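Local coordinates for protein L-fuculose phosphate aldolase (PDB 4C24) that is a tetrameric, metal-dependent aldolase of the class II aldolase and adducin family, with zinc bound by histidines, at residues K126-A131 with A154-N159. Sequence-based numbering, arbitrary orientation.
Sequences KDVRVA and AVLLAN
Val130 pairs with Leu156 where the short strand 130-131 joins strand 154-157 in parallel at the end of the chain's mixed sheet, a worked example of a beta-alpha-beta crossover whose linking helix is 139-149. Leu156 uses both its own N-H and its own C=O: its N donates to Arg129 O (2.9 Å), and its O receives the nearly straight bond from Ala131 N (2.8 Å, 172° at the hydrogen). Before the paired strands, Val128 supplies a bump. Its CG1, anti to the backbone N (chi1 178°), pushes into a hollow lined by Ala154 O, Val155 CA and the Leu156 side chain, reaching Leu156 CG at 3.9 Å. Val130 shares a face of the sheet with Leu156. Ala131 CB lies on the other face, touching Val155 CG2 (4.2 Å) and packing on Ala148 of helix 139-149. Where the segments diverge ahead of the paired residues, a water accepts from Arg129 N and donates to Ala154 O (2.7 Å from water to Ala154 O). Arg129 NH1 hydrogen-bonds to Ala148 O and Glu150 O around the C-terminal end of that helix. Two main-chain bonds thus set the parallel register, a water satisfies the polar atoms where the segments part, and small aliphatic groups pack beside them.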
loop_
_atom_site.group_PDB
_atom_site.type_symbol
_atom_site.label_atom_id
_atom_site.label_comp_id
_atom_site.label_asym_id
_atom_site.label_seq_id
_atom_site.Cartn_x
_atom_site.Cartn_y
_atom_site.Cartn_z
ATOM N N LYS A 126 -1.078 12.873 24.725
ATOM C CA LYS A 126 0.145 12.065 24.971
ATOM C C LYS A 126 -0.014 10.616 24.532
ATOM O O LYS A 126 0.974 9.906 24.311
ATOM C CB LYS A 126 0.606 12.153 26.432
ATOM C CG LYS A 126 -0.329 11.485 27.420
ATOM C CD LYS A 126 0.269 11.433 28.819
ATOM C CE LYS A 126 -0.648 10.615 29.703
ATOM N NZ LYS A 126 -0.163 10.689 31.125
ATOM N N ASP A 127 -1.263 10.177 24.463
ATOM C CA ASP A 127 -1.618 8.854 23.981
ATOM C C ASP A 127 -3.045 8.903 23.498
ATOM O O ASP A 127 -3.734 9.914 23.685
ATOM C CB ASP A 127 -1.431 7.764 25.078
ATOM C CG ASP A 127 -2.176 8.069 26.364
ATOM O OD1 ASP A 127 -3.200 8.785 26.346
ATOM O OD2 ASP A 127 -1.737 7.577 27.440
ATOM N N VAL A 128 -3.475 7.834 22.841
ATOM C CA VAL A 128 -4.874 7.673 22.449
ATOM C C VAL A 128 -5.425 6.418 23.121
ATOM O O VAL A 128 -4.842 5.328 23.024
ATOM C CB VAL A 128 -5.027 7.591 20.926
ATOM C CG1 VAL A 128 -6.481 7.384 20.555
ATOM C CG2 VAL A 128 -4.475 8.858 20.286
ATOM N N ARG A 129 -6.499 6.607 23.867
ATOM C CA ARG A 129 -7.104 5.518 24.631
ATOM C C ARG A 129 -8.027 4.676 23.779
ATOM O O ARG A 129 -8.427 5.090 22.682
ATOM C CB ARG A 129 -7.910 6.084 25.788
ATOM C CG ARG A 129 -7.165 7.050 26.689
ATOM C CD ARG A 129 -7.983 7.287 27.939
ATOM N NE ARG A 129 -7.535 8.444 28.691
ATOM C CZ ARG A 129 -8.007 9.672 28.530
ATOM N NH1 ARG A 129 -8.968 9.901 27.626
ATOM N NH2 ARG A 129 -7.522 10.664 29.266
ATOM N N VAL A 130 -8.408 3.522 24.308
ATOM C CA VAL A 130 -9.422 2.701 23.675
ATOM C C VAL A 130 -10.706 2.715 24.518
ATOM O O VAL A 130 -10.704 2.437 25.735
ATOM C CB VAL A 130 -8.900 1.281 23.336
ATOM C CG1 VAL A 130 -8.674 0.458 24.603
ATOM C CG2 VAL A 130 -9.833 0.576 22.355
ATOM N N ALA A 131 -11.807 3.080 23.881
ATOM C CA ALA A 131 -13.087 3.086 24.548
ATOM C C ALA A 131 -13.568 1.667 24.834
ATOM O O ALA A 131 -13.218 0.725 24.128
ATOM C CB ALA A 131 -14.108 3.805 23.669
ATOM N N ALA A 154 -8.613 12.388 20.027
ATOM C CA ALA A 154 -8.946 11.179 19.302
ATOM C C ALA A 154 -9.144 10.063 20.291
ATOM O O ALA A 154 -8.643 10.151 21.411
ATOM C CB ALA A 154 -7.860 10.818 18.305
ATOM N N VAL A 155 -9.859 9.041 19.853
ATOM C CA VAL A 155 -10.112 7.850 20.669
ATOM C C VAL A 155 -10.295 6.656 19.755
ATOM O O VAL A 155 -10.852 6.781 18.662
ATOM C CB VAL A 155 -11.326 8.036 21.611
ATOM C CG1 VAL A 155 -12.630 8.167 20.855
ATOM C CG2 VAL A 155 -11.458 6.892 22.597
ATOM N N LEU A 156 -9.773 5.493 20.141
ATOM C CA LEU A 156 -10.053 4.263 19.435
ATOM C C LEU A 156 -11.356 3.614 19.944
ATOM O O LEU A 156 -11.649 3.603 21.148
ATOM C CB LEU A 156 -8.867 3.290 19.560
ATOM C CG LEU A 156 -7.473 3.818 19.224
ATOM C CD1 LEU A 156 -6.409 2.755 19.429
ATOM C CD2 LEU A 156 -7.476 4.380 17.803
ATOM N N LEU A 157 -12.138 3.080 19.024
ATOM C CA LEU A 157 -13.396 2.437 19.347
ATOM C C LEU A 157 -13.169 0.943 19.192
ATOM O O LEU A 157 -12.849 0.444 18.112
ATOM C CB LEU A 157 -14.480 2.886 18.366
ATOM C CG LEU A 157 -14.646 4.402 18.301
ATOM C CD1 LEU A 157 -15.670 4.730 17.209
ATOM C CD2 LEU A 157 -15.003 5.036 19.646
ATOM N N ALA A 158 -13.305 0.231 20.318
ATOM C CA ALA A 158 -12.960 -1.171 20.354
ATOM C C ALA A 158 -13.597 -1.994 19.224
ATOM O O ALA A 158 -14.806 -1.949 19.017
ATOM C CB ALA A 158 -13.365 -1.735 21.706
ATOM N N ASN A 159 -12.780 -2.739 18.482
ATOM C CA ASN A 159 -13.276 -3.645 17.447
ATOM C C ASN A 159 -14.025 -2.896 16.357
ATOM O O ASN A 159 -14.908 -3.453 15.722
ATOM C CB ASN A 159 -14.144 -4.771 18.030
ATOM C CG ASN A 159 -13.380 -5.623 19.003
ATOM O OD1 ASN A 159 -12.656 -6.541 18.626
ATOM N ND2 ASN A 159 -13.523 -5.304 20.239
HETATM O O HOH W 1 -8.310 8.862 23.794
HETATM O O HOH W 2 -15.438 1.438 21.723
#